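Local coordinates for apical membrane antigen 1-like protein, soluble form (Toxoplasma gondii, PDB 3ZLE), which probably takes part in host cell invasion by the parasite, as the ectodomain portion of a surface protein of the AMA1 family, at residues 40-46 with 142-147; 59-63 with 174-178; 124-128 with 156-160; 302-307 with 333-338. All coordinates share one frame; numbering follows the deposited sequence.

Contact 1: 40-46 with 142-147; sequences TEGYREV and STYKYP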
loop_
_atom_site.group_PDB
_atom_site.type_symbol
_atom_site.label_atom_id
_atom_site.label_comp_id
_atom_site.label_asym_id
_atom_site.label_seq_id
_atom_site.Cartn_x
_atom_site.Cartn_y
_atom_site.Cartn_z
ATOM N N THR A 40 8.846 15.504 11.519
ATOM C CA THR A 40 9.190 16.884 11.283
ATOM C C THR A 40 8.522 17.684 12.359
ATOM O O THR A 40 7.380 17.362 12.762
ATOM C CB THR A 40 8.627 17.360 9.943
ATOM O OG1 THR A 40 9.005 16.427 8.929
ATOM C CG2 THR A 40 9.132 18.768 9.595
ATOM N N GLU A 41 9.247 18.683 12.870
ATOM C CA GLU A 41 8.718 19.603 13.872
ATOM C C GLU A 41 8.099 18.874 15.057
ATOM O O GLU A 41 7.134 19.348 15.648
ATOM C CB GLU A 41 7.701 20.551 13.258
ATOM C CG GLU A 41 8.237 21.372 12.078
ATOM C CD GLU A 41 7.178 22.285 11.487
ATOM O OE1 GLU A 41 5.985 22.127 11.841
ATOM O OE2 GLU A 41 7.519 23.148 10.656
ATOM N N GLY A 42 8.597 17.676 15.340
ATOM C CA GLY A 42 8.065 16.875 16.458
ATOM C C GLY A 42 6.901 15.936 16.116
ATOM O O GLY A 42 6.469 15.166 16.969
ATOM N N TYR A 43 6.452 15.905 14.857
ATOM C CA TYR A 43 5.351 14.984 14.509
ATOM C C TYR A 43 5.725 13.875 13.537
ATOM O O TYR A 43 6.486 14.105 12.587
ATOM C CB TYR A 43 4.163 15.740 13.972
ATOM C CG TYR A 43 3.646 16.771 14.902
ATOM C CD1 TYR A 43 2.655 16.461 15.848
ATOM C CD2 TYR A 43 4.085 18.082 14.804
ATOM C CE1 TYR A 43 2.122 17.445 16.670
ATOM C CE2 TYR A 43 3.595 19.070 15.649
ATOM C CZ TYR A 43 2.627 18.751 16.587
ATOM O OH TYR A 43 2.130 19.756 17.390
ATOM N N ARG A 44 5.097 12.708 13.712
ATOM C CA ARG A 44 5.214 11.618 12.723
ATOM C C ARG A 44 4.550 11.997 11.386
ATOM O O ARG A 44 3.489 12.632 11.354
ATOM C CB ARG A 44 4.615 10.332 13.289
ATOM C CG ARG A 44 4.900 10.188 14.758
ATOM C CD ARG A 44 4.994 8.736 15.195
ATOM N NE ARG A 44 5.754 7.938 14.253
ATOM C CZ ARG A 44 5.647 6.614 14.155
ATOM N NH1 ARG A 44 4.831 5.946 14.965
ATOM N NH2 ARG A 44 6.435 5.955 13.333
ATOM N N GLU A 45 5.261 11.755 10.296
ATOM C CA GLU A 45 4.857 12.282 8.993
ATOM C C GLU A 45 4.816 11.097 8.018
ATOM O O GLU A 45 5.643 10.161 8.145
ATOM C CB GLU A 45 5.866 13.357 8.561
ATOM C CG GLU A 45 5.617 13.997 7.217
ATOM C CD GLU A 45 6.654 15.064 6.894
ATOM O OE1 GLU A 45 7.856 14.738 6.941
ATOM O OE2 GLU A 45 6.273 16.231 6.606
ATOM N N VAL A 46 3.761 11.026 7.195
ATOM C CA VAL A 46 3.594 9.887 6.241
ATOM C C VAL A 46 4.695 9.982 5.228
ATOM O O VAL A 46 4.897 11.036 4.641
ATOM C CB VAL A 46 2.220 9.939 5.485
ATOM C CG1 VAL A 46 1.986 8.666 4.643
ATOM C CG2 VAL A 46 1.071 10.110 6.473
ATOM N N SER A 142 3.486 25.501 8.954
ATOM C CA SER A 142 4.421 24.418 9.313
ATOM C C SER A 142 5.076 23.902 8.023
ATOM O O SER A 142 4.559 24.167 6.943
ATOM C CB SER A 142 3.627 23.281 9.988
ATOM O OG SER A 142 4.358 22.073 10.039
ATOM N N THR A 143 6.194 23.163 8.136
ATOM C CA THR A 143 6.812 22.468 6.963
ATOM C C THR A 143 6.331 21.002 6.819
ATOM O O THR A 143 6.827 20.245 5.956
ATOM C CB THR A 143 8.361 22.445 7.057
ATOM O OG1 THR A 143 8.772 21.511 8.068
ATOM C CG2 THR A 143 8.918 23.851 7.388
ATOM N N TYR A 144 5.510 20.571 7.771
ATOM C CA TYR A 144 4.841 19.263 7.719
ATOM C C TYR A 144 4.200 19.042 6.351
ATOM O O TYR A 144 3.562 19.941 5.818
ATOM C CB TYR A 144 3.746 19.212 8.792
ATOM C CG TYR A 144 3.246 17.820 9.105
ATOM C CD1 TYR A 144 3.907 17.024 10.012
ATOM C CD2 TYR A 144 2.056 17.337 8.546
ATOM C CE1 TYR A 144 3.451 15.759 10.324
ATOM C CE2 TYR A 144 1.620 16.066 8.819
ATOM C CZ TYR A 144 2.318 15.271 9.720
ATOM O OH TYR A 144 1.874 13.988 10.040
ATOM N N LYS A 145 4.314 17.830 5.814
ATOM C CA LYS A 145 3.577 17.473 4.584
ATOM C C LYS A 145 2.394 16.527 4.837
ATOM O O LYS A 145 2.586 15.377 5.244
ATOM C CB LYS A 145 4.515 16.837 3.574
ATOM C CG LYS A 145 5.762 17.639 3.280
ATOM C CD LYS A 145 5.466 18.714 2.280
ATOM C CE LYS A 145 6.771 19.203 1.661
ATOM N NZ LYS A 145 6.594 20.610 1.248
ATOM N N TYR A 146 1.204 16.966 4.426
ATOM C CA TYR A 146 -0.004 16.125 4.387
ATOM C C TYR A 146 0.094 14.939 3.426
ATOM O O TYR A 146 0.806 15.010 2.418
ATOM C CB TYR A 146 -1.204 16.969 3.972
ATOM C CG TYR A 146 -1.496 18.141 4.885
ATOM C CD1 TYR A 146 -1.709 17.962 6.268
ATOM C CD2 TYR A 146 -1.630 19.429 4.363
ATOM C CE1 TYR A 146 -2.125 19.040 7.080
ATOM C CE2 TYR A 146 -2.034 20.497 5.167
ATOM C CZ TYR A 146 -2.255 20.316 6.519
ATOM O OH TYR A 146 -2.590 21.441 7.319
ATOM N N PRO A 147 -0.586 13.826 3.749
ATOM C CA PRO A 147 -0.763 12.739 2.784
ATOM C C PRO A 147 -1.959 13.036 1.881
ATOM O O PRO A 147 -2.758 13.920 2.192
ATOM C CB PRO A 147 -1.119 11.538 3.680
ATOM C CG PRO A 147 -1.840 12.157 4.835
ATOM C CD PRO A 147 -1.108 13.461 5.087
HETATM O O HOH W 1 3.122 13.023 3.550
HETATM O O HOH W 2 2.015 13.399 6.946
#
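Glu-41 OE2 is held by two donors of Thr-143: the backbone N at 2.8 Å from OE2, in a nearly straight bond (172°) that arrives from above the carboxylate plane, and OG1, a weak partner. The other oxygen, OE1, faces Ser-142 OG at a modelled separation too short to take at face value. Ser-142 OG also accepts from Tyr-144 N (3.0 Å), closing an ST turn. The reach of Glu-41 comes from an extended chain at the corner of the type I' turn 40-43.

Glu-45 takes the backbone N-H of Lys-145. With CG anti to its backbone N (chi1 179°), it runs antiparallel alongside Tyr-144, laying CG over one face of the phenol ring and bringing OE2 to Lys-145 N at 2.6 Å through the anti lone pair. Arg-44 O lies at the ring edge, in plane, close to the Tyr-144 hydroxyl, which also bonds to Ser-163 OG; Trp-286 stacks on the ring. A water joins Val-46 N (3.0 Å) to Lys-145 O (2.7 Å).

Two carboxylates thus satisfy backbone N-H groups of a loop without regular structure, and their negative charge is probably eased by these donors, with Arg-38 a long, weak ion-pair partner of Glu-45 OE1.

Contact 2: 59-63 with 174-178; sequences MHQPA and SVNGT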
loop_
_atom_site.group_PDB
_atom_site.type_symbol
_atom_site.label_atom_id
_atom_site.label_comp_id
_atom_site.label_asym_id
_atom_site.label_seq_id
_atom_site.Cartn_x
_atom_site.Cartn_y
_atom_site.Cartn_z
ATOM N N MET A 59 -13.677 3.933 9.651
ATOM C CA MET A 59 -14.052 4.643 10.879
ATOM C C MET A 59 -15.157 3.934 11.646
ATOM O O MET A 59 -15.782 3.014 11.133
ATOM C CB MET A 59 -14.465 6.059 10.526
ATOM C CG MET A 59 -13.346 6.810 9.840
ATOM S SD MET A 59 -13.463 8.581 10.084
ATOM C CE MET A 59 -15.049 8.881 9.351
ATOM N N HIS A 60 -15.392 4.352 12.886
ATOM C CA HIS A 60 -16.362 3.673 13.710
ATOM C C HIS A 60 -17.201 4.619 14.531
ATOM O O HIS A 60 -17.500 4.341 15.709
ATOM C CB HIS A 60 -15.689 2.641 14.614
ATOM C CG HIS A 60 -14.977 1.556 13.870
ATOM N ND1 HIS A 60 -15.610 0.415 13.431
ATOM C CD2 HIS A 60 -13.674 1.411 13.546
ATOM C CE1 HIS A 60 -14.728 -0.392 12.867
ATOM N NE2 HIS A 60 -13.547 0.193 12.920
ATOM N N GLN A 61 -17.702 5.662 13.885
ATOM C CA GLN A 61 -18.608 6.591 14.541
ATOM C C GLN A 61 -19.973 5.923 14.640
ATOM O O GLN A 61 -20.238 4.929 13.952
ATOM C CB GLN A 61 -18.681 7.901 13.737
ATOM C CG GLN A 61 -17.310 8.494 13.485
ATOM C CD GLN A 61 -17.336 9.766 12.661
ATOM O OE1 GLN A 61 -17.989 9.844 11.607
ATOM N NE2 GLN A 61 -16.573 10.750 13.100
ATOM N N PRO A 62 -20.797 6.383 15.584
ATOM C CA PRO A 62 -22.134 5.821 15.734
ATOM C C PRO A 62 -22.936 5.938 14.440
ATOM O O PRO A 62 -22.715 6.868 13.656
ATOM C CB PRO A 62 -22.751 6.684 16.826
ATOM C CG PRO A 62 -21.572 7.202 17.597
ATOM C CD PRO A 62 -20.508 7.427 16.581
ATOM N N ALA A 63 -23.877 5.016 14.255
ATOM C CA ALA A 63 -24.640 4.852 13.012
ATOM C C ALA A 63 -25.177 6.133 12.382
ATOM O O ALA A 63 -25.221 6.248 11.154
ATOM C CB ALA A 63 -25.785 3.861 13.216
ATOM N N SER A 174 -13.966 5.459 20.861
ATOM C CA SER A 174 -15.219 4.702 20.896
ATOM C C SER A 174 -15.378 3.917 19.601
ATOM O O SER A 174 -15.002 4.394 18.519
ATOM C CB SER A 174 -16.382 5.674 21.010
ATOM O OG SER A 174 -16.295 6.626 19.968
ATOM N N VAL A 175 -15.927 2.714 19.720
ATOM C CA VAL A 175 -16.469 1.990 18.583
ATOM C C VAL A 175 -17.979 2.102 18.607
ATOM O O VAL A 175 -18.608 1.735 19.582
ATOM C CB VAL A 175 -16.116 0.494 18.668
ATOM C CG1 VAL A 175 -16.752 -0.269 17.499
ATOM C CG2 VAL A 175 -14.592 0.312 18.714
ATOM N N ASN A 176 -18.570 2.626 17.543
ATOM C CA ASN A 176 -20.021 2.733 17.484
ATOM C C ASN A 176 -20.609 3.223 18.810
ATOM O O ASN A 176 -21.595 2.664 19.307
ATOM C CB ASN A 176 -20.632 1.374 17.110
ATOM C CG ASN A 176 -22.019 1.505 16.508
ATOM O OD1 ASN A 176 -22.744 2.460 16.783
ATOM N ND2 ASN A 176 -22.381 0.564 15.668
ATOM N N GLY A 177 -19.955 4.216 19.417
ATOM C CA GLY A 177 -20.527 4.959 20.545
ATOM C C GLY A 177 -20.275 4.351 21.923
ATOM O O GLY A 177 -20.750 4.871 22.931
ATOM N N THR A 178 -19.414 3.340 21.975
ATOM C CA THR A 178 -19.093 2.638 23.216
ATOM C C THR A 178 -17.561 2.561 23.345
ATOM O O THR A 178 -16.902 2.164 22.406
ATOM C CB THR A 178 -19.620 1.194 23.131
ATOM O OG1 THR A 178 -21.040 1.202 23.182
ATOM C CG2 THR A 178 -19.050 0.332 24.224
#
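His-60 O receives the backbone N of Asn-176 at 2.7 Å, a somewhat bent bond (148°) with the donor tilted from the carbonyl plane. It is the one hydrogen bond between the two loops, and the side chains are disposed around it.

Asn-176 starts out pointing away from 59-63, yet its CG lies anti to the backbone N (chi1 -158°), and this swing returns the amide to the other loop. OD1 then rests 3.6 Å from Pro-62 CA and 3.8 Å from Ala-63 N. Pro-62 rests its CG on Gly-177 CA at 3.8 Å, a close fit of ring carbon on main chain where glycine has no side chain. Asn-176 and Gly-177 are the central pair of the type I' turn from Val-175 to Thr-178, an Asn-Gly sequence well suited to the positive phi values of this turn.

His-60 carries its ring anti to the carbonyl carbon, with CB 4.1 Å from Val-175 CA. Val-175 brings CG1 obliquely to the imidazole, 4.2 Å from His-60 CB. The far end of the ring bonds through NE2 to Glu-188. Gln-61 points the other way, toward Ala-185, and Ser-174 pairs its backbone with Trp-184 and with Cys-186, the probable disulfide partner of Cys-173.

With a single main-chain bond and otherwise van der Waals contacts, this meeting of two partly exposed loops depends on shape and turn geometry more than on charge.

Contact 3: 124-128 with 156-160; sequences CALYA and KCYVL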
loop_
_atom_site.group_PDB
_atom_site.type_symbol
_atom_site.label_atom_id
_atom_site.label_comp_id
_atom_site.label_asym_id
_atom_site.label_seq_id
_atom_site.Cartn_x
_atom_site.Cartn_y
_atom_site.Cartn_z
ATOM N N CYS A 124 -1.776 14.515 -7.641
ATOM C CA CYS A 124 -2.398 14.622 -6.341
ATOM C C CYS A 124 -1.326 14.625 -5.254
ATOM O O CYS A 124 -1.415 15.376 -4.269
ATOM C CB CYS A 124 -3.439 13.518 -6.142
ATOM S SG CYS A 124 -4.413 13.687 -4.648
ATOM N N ALA A 125 -0.224 13.954 -5.536
ATOM C CA ALA A 125 0.866 13.860 -4.559
ATOM C C ALA A 125 1.583 15.205 -4.541
ATOM O O ALA A 125 1.821 15.772 -3.449
ATOM C CB ALA A 125 1.831 12.728 -4.912
ATOM N N LEU A 126 1.760 15.786 -5.736
ATOM C CA LEU A 126 2.449 17.089 -5.886
ATOM C C LEU A 126 1.617 18.163 -5.239
ATOM O O LEU A 126 2.151 19.089 -4.641
ATOM C CB LEU A 126 2.689 17.468 -7.364
ATOM C CG LEU A 126 3.484 18.774 -7.598
ATOM C CD1 LEU A 126 4.796 18.757 -6.804
ATOM C CD2 LEU A 126 3.771 19.077 -9.088
ATOM N N TYR A 127 0.296 18.039 -5.372
ATOM C CA TYR A 127 -0.613 19.039 -4.837
ATOM C C TYR A 127 -0.537 19.026 -3.324
ATOM O O TYR A 127 -0.525 20.066 -2.708
ATOM C CB TYR A 127 -2.040 18.750 -5.276
ATOM C CG TYR A 127 -3.065 19.700 -4.780
ATOM C CD1 TYR A 127 -3.026 21.041 -5.134
ATOM C CD2 TYR A 127 -4.123 19.263 -3.989
ATOM C CE1 TYR A 127 -3.998 21.914 -4.706
ATOM C CE2 TYR A 127 -5.149 20.126 -3.628
ATOM C CZ TYR A 127 -5.067 21.449 -3.953
ATOM O OH TYR A 127 -6.055 22.341 -3.533
ATOM N N ALA A 128 -0.460 17.849 -2.750
ATOM C CA ALA A 128 -0.244 17.695 -1.304
ATOM C C ALA A 128 1.136 18.253 -0.928
ATOM O O ALA A 128 1.262 18.971 0.050
ATOM C CB ALA A 128 -0.312 16.251 -0.921
ATOM N N LYS A 156 -11.199 12.769 -8.211
ATOM C CA LYS A 156 -10.947 13.851 -7.264
ATOM C C LYS A 156 -9.703 13.618 -6.399
ATOM O O LYS A 156 -9.432 12.505 -5.968
ATOM C CB LYS A 156 -12.148 14.028 -6.353
ATOM C CG LYS A 156 -13.283 14.825 -6.995
ATOM C CD LYS A 156 -14.540 14.707 -6.169
ATOM C CE LYS A 156 -15.744 15.023 -7.024
ATOM N NZ LYS A 156 -15.765 16.460 -7.428
ATOM N N CYS A 157 -8.967 14.681 -6.120
ATOM C CA CYS A 157 -7.770 14.548 -5.282
ATOM C C CYS A 157 -8.090 15.117 -3.900
ATOM O O CYS A 157 -8.692 16.187 -3.800
ATOM C CB CYS A 157 -6.589 15.309 -5.911
ATOM S SG CYS A 157 -5.198 15.559 -4.740
ATOM N N TYR A 158 -7.717 14.372 -2.853
ATOM C CA TYR A 158 -7.898 14.793 -1.465
ATOM C C TYR A 158 -6.551 14.979 -0.804
ATOM O O TYR A 158 -5.675 14.091 -0.868
ATOM C CB TYR A 158 -8.710 13.750 -0.662
ATOM C CG TYR A 158 -10.136 13.551 -1.133
ATOM C CD1 TYR A 158 -10.402 12.816 -2.272
ATOM C CD2 TYR A 158 -11.227 14.020 -0.381
ATOM C CE1 TYR A 158 -11.696 12.562 -2.680
ATOM C CE2 TYR A 158 -12.538 13.803 -0.814
ATOM C CZ TYR A 158 -12.753 13.072 -1.964
ATOM O OH TYR A 158 -14.011 12.855 -2.442
ATOM N N VAL A 159 -6.419 16.087 -0.079
ATOM C CA VAL A 159 -5.336 16.284 0.829
ATOM C C VAL A 159 -5.886 16.147 2.242
ATOM O O VAL A 159 -6.841 16.857 2.609
ATOM C CB VAL A 159 -4.721 17.711 0.644
ATOM C CG1 VAL A 159 -3.482 17.883 1.531
ATOM C CG2 VAL A 159 -4.320 17.893 -0.797
ATOM N N LEU A 160 -5.319 15.221 3.029
ATOM C CA LEU A 160 -5.807 14.957 4.376
ATOM C C LEU A 160 -5.021 15.796 5.399
ATOM O O LEU A 160 -3.841 15.539 5.642
ATOM C CB LEU A 160 -5.620 13.451 4.761
ATOM C CG LEU A 160 -6.212 12.382 3.811
ATOM C CD1 LEU A 160 -5.974 10.985 4.336
ATOM C CD2 LEU A 160 -7.709 12.618 3.457
#
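A disulfide staples helix 120-129 to strand 156-159, at the buried interface where the helix lies against the sheet. Cys-124 SG and Cys-157 SG are bonded at 2.0 Å with a right-handed chi3 of 79°. Both cysteines set their sulfur anti to the backbone N, aiming it at the other element; across the bridge Cys-124 CB lies 3.6 Å from Cys-157 CB.

One helical turn further on, Tyr-127 likewise directs its ring anti to the backbone N (chi1 179°), over toward the strand. Its CD2 meets two residues that point the same way from alternate positions of the strand: Val-159 CG2 at 3.5 Å from CD2, and Cys-157 SG at 3.9 Å. The sulfur approaches obliquely, 5.2 Å from the centroid of the Tyr-127 ring, in a sulfur-aromatic contact, and the valine methyl is also oblique to the ring, the two side chains lying nearly perpendicular.

The short helix and strand segments run roughly in the same direction, 32° apart with axes 8.4 Å from each other at closest approach. A helix laid on an antiparallel sheet, here the one containing strands 148-151 and 156-159, is consistent with the PAN clan to which the family belongs. Phe-148 of the neighbouring strand packs on Cys-124, Ala-125 and Ala-128, filling in beside the disulfide.

The phenol hydroxyl of Tyr-127 bonds to Phe-100 O and to Tyr-94 OH, fixing the far end of the ring. Closing the interface at its C-terminal end, Ala-128 CB sits 4.3 Å from Val-159 CG1.

Contact 4: 302-307 with 333-338; sequences NWANFY and AVAYTA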
loop_
_atom_site.group_PDB
_atom_site.type_symbol
_atom_site.label_atom_id
_atom_site.label_comp_id
_atom_site.label_asym_id
_atom_site.label_seq_id
_atom_site.Cartn_x
_atom_site.Cartn_y
_atom_site.Cartn_z
ATOM N N ASN A 302 4.982 -8.509 3.404
ATOM C CA ASN A 302 4.282 -7.545 2.557
ATOM C C ASN A 302 3.813 -8.201 1.240
ATOM O O ASN A 302 3.141 -7.549 0.435
ATOM C CB ASN A 302 5.202 -6.364 2.164
ATOM C CG ASN A 302 5.887 -5.729 3.335
ATOM O OD1 ASN A 302 5.265 -5.466 4.376
ATOM N ND2 ASN A 302 7.124 -5.303 3.115
ATOM N N TRP A 303 4.319 -9.401 0.967
ATOM C CA TRP A 303 3.999 -10.141 -0.249
ATOM C C TRP A 303 3.138 -11.356 0.059
ATOM O O TRP A 303 3.262 -11.928 1.122
ATOM C CB TRP A 303 5.261 -10.605 -0.926
ATOM C CG TRP A 303 6.307 -9.494 -1.155
ATOM C CD1 TRP A 303 6.544 -8.831 -2.324
ATOM C CD2 TRP A 303 7.327 -9.051 -0.223
ATOM N NE1 TRP A 303 7.587 -7.926 -2.151
ATOM C CE2 TRP A 303 8.072 -8.039 -0.868
ATOM C CE3 TRP A 303 7.595 -9.327 1.126
ATOM C CZ2 TRP A 303 9.123 -7.336 -0.223
ATOM C CZ3 TRP A 303 8.613 -8.620 1.770
ATOM C CH2 TRP A 303 9.390 -7.660 1.074
ATOM N N ALA A 304 2.228 -11.710 -0.873
ATOM C CA ALA A 304 1.396 -12.881 -0.748
ATOM C C ALA A 304 1.339 -13.656 -2.056
ATOM O O ALA A 304 1.157 -13.078 -3.119
ATOM C CB ALA A 304 -0.026 -12.505 -0.301
ATOM N N ASN A 305 1.532 -14.975 -1.976
ATOM C CA ASN A 305 1.285 -15.848 -3.104
ATOM C C ASN A 305 -0.069 -16.506 -2.978
ATOM O O ASN A 305 -0.366 -17.155 -1.952
ATOM C CB ASN A 305 2.375 -16.903 -3.187
ATOM C CG ASN A 305 3.595 -16.396 -3.896
ATOM O OD1 ASN A 305 3.524 -15.408 -4.652
ATOM N ND2 ASN A 305 4.711 -17.061 -3.691
ATOM N N PHE A 306 -0.904 -16.345 -3.999
ATOM C CA PHE A 306 -2.204 -17.020 -4.033
ATOM C C PHE A 306 -2.203 -18.201 -5.018
ATOM O O PHE A 306 -2.048 -18.016 -6.230
ATOM C CB PHE A 306 -3.302 -16.053 -4.415
ATOM C CG PHE A 306 -4.636 -16.719 -4.611
ATOM C CD1 PHE A 306 -5.473 -16.970 -3.531
ATOM C CD2 PHE A 306 -4.996 -17.209 -5.852
ATOM C CE1 PHE A 306 -6.713 -17.531 -3.724
ATOM C CE2 PHE A 306 -6.231 -17.815 -6.048
ATOM C CZ PHE A 306 -7.102 -17.949 -4.993
ATOM N N TYR A 307 -2.332 -19.427 -4.503
ATOM C CA TYR A 307 -2.302 -20.583 -5.407
ATOM C C TYR A 307 -3.148 -21.747 -4.962
ATOM O O TYR A 307 -3.656 -21.781 -3.842
ATOM C CB TYR A 307 -0.862 -21.034 -5.659
ATOM C CG TYR A 307 -0.160 -21.500 -4.411
ATOM C CD1 TYR A 307 0.309 -20.595 -3.481
ATOM C CD2 TYR A 307 -0.071 -22.858 -4.110
ATOM C CE1 TYR A 307 0.941 -21.026 -2.327
ATOM C CE2 TYR A 307 0.565 -23.300 -2.977
ATOM C CZ TYR A 307 1.072 -22.379 -2.088
ATOM O OH TYR A 307 1.690 -22.830 -0.950
ATOM N N ALA A 333 -2.308 -18.961 -10.788
ATOM C CA ALA A 333 -1.821 -18.336 -9.516
ATOM C C ALA A 333 -1.823 -16.794 -9.594
ATOM O O ALA A 333 -1.776 -16.235 -10.688
ATOM C CB ALA A 333 -0.403 -18.823 -9.188
ATOM N N VAL A 334 -1.840 -16.114 -8.447
ATOM C CA VAL A 334 -1.703 -14.618 -8.437
ATOM C C VAL A 334 -0.705 -14.129 -7.375
ATOM O O VAL A 334 -0.627 -14.677 -6.266
ATOM C CB VAL A 334 -3.056 -13.913 -8.254
ATOM C CG1 VAL A 334 -2.906 -12.384 -8.464
ATOM C CG2 VAL A 334 -4.088 -14.461 -9.250
ATOM N N ALA A 335 0.111 -13.137 -7.727
ATOM C CA ALA A 335 1.044 -12.576 -6.750
ATOM C C ALA A 335 0.644 -11.185 -6.346
ATOM O O ALA A 335 0.534 -10.281 -7.194
ATOM C CB ALA A 335 2.458 -12.609 -7.254
ATOM N N TYR A 336 0.398 -11.015 -5.053
ATOM C CA TYR A 336 -0.165 -9.780 -4.530
ATOM C C TYR A 336 0.867 -9.053 -3.623
ATOM O O TYR A 336 1.709 -9.706 -2.959
ATOM C CB TYR A 336 -1.390 -10.148 -3.670
ATOM C CG TYR A 336 -2.601 -10.557 -4.467
ATOM C CD1 TYR A 336 -3.263 -9.627 -5.272
ATOM C CD2 TYR A 336 -3.104 -11.863 -4.406
ATOM C CE1 TYR A 336 -4.406 -9.930 -5.922
ATOM C CE2 TYR A 336 -4.281 -12.208 -5.090
ATOM C CZ TYR A 336 -4.927 -11.222 -5.838
ATOM O OH TYR A 336 -6.047 -11.514 -6.572
ATOM N N THR A 337 0.699 -7.759 -3.426
ATOM C CA THR A 337 1.398 -7.126 -2.269
ATOM C C THR A 337 0.490 -6.311 -1.412
ATOM O O THR A 337 -0.590 -5.863 -1.839
ATOM C CB THR A 337 2.570 -6.252 -2.680
ATOM O OG1 THR A 337 2.080 -5.035 -3.217
ATOM C CG2 THR A 337 3.473 -6.944 -3.688
ATOM N N ALA A 338 0.969 -5.979 -0.234
ATOM C CA ALA A 338 0.276 -4.975 0.559
ATOM C C ALA A 338 0.187 -3.600 -0.097
ATOM O O ALA A 338 -0.778 -2.847 0.159
ATOM C CB ALA A 338 0.846 -4.882 1.941
#
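The Tyr-336 ring presents its edge to Phe-306, whose CB lies near the ring plane and 4.0 Å from CE2 of Tyr-336; over one face comes Val-334 CG1, offset toward the rim, and Trp-257 meets the ring too. Phe-306, with CG anti to its backbone N (chi1 174°), has Val-334 N at the edge of its ring. On the other side of the sheet, Asn-302 CB lies over one face of the Trp-303 indole, Thr-337 CG2 meets its CD1 obliquely at 3.9 Å, Phe-228 comes edge-to-face and Phe-320 nearly parallel (about 15°).

These groups hang from neighbouring antiparallel strands of a sheet; on the far side of 333-337, Ala-335 and Val-223 share a backbone hydrogen bond. Two reciprocal N-H...O bonds join each hydrogen-bonded pair, Ala-304 with Tyr-336 (Tyr-336 N to Ala-304 O 2.9 Å) and Phe-306 with Val-334 (Phe-306 N to Val-334 O 2.8 Å). Asn-305 with Ala-335 and Trp-303 with Thr-337 are the non-hydrogen-bonded pairs between and beyond them. Past the strand end, Ala-338 N reaches Asn-302 O at 2.8 Å. On its other flank, 302-307 carries a classic beta bulge, Asn-302 and Trp-303 both opposite Phe-320.

Helix 253-262 packs on the face of Ala-304, Phe-306 and Tyr-336. Strand 226-232 lies against Asn-305, Ala-335 and Thr-337. Asn-305 ND2 bonds to the carbonyls of Phe-228 and Phe-239. Trp-303 NE1 donates to Phe-22 O.

How the contacts relate
From the N terminus, 40-46 opens contact 1, 59-63 opens contact 2 and 124-128 opens contact 3. Contact 1 then closes at 142-147, contact 3 at 156-160 and contact 2 at 174-178. Contact 1 therefore crosses both others, while the whole of contact 3 falls within the span of contact 2. Contacts 1 and 3 touch: Pro-147 O probably accepts from Leu-160 N at 3.0 Å, and Tyr-146 packs on Val-159, joining the loop that leads into strand 148-151 to the helix-on-sheet core. Contact 2 ties two peripheral loops. Contact 4 follows in series and pairs strands of a separate sheet, its centre about 29 Å from that of contact 3, across the chain's centre.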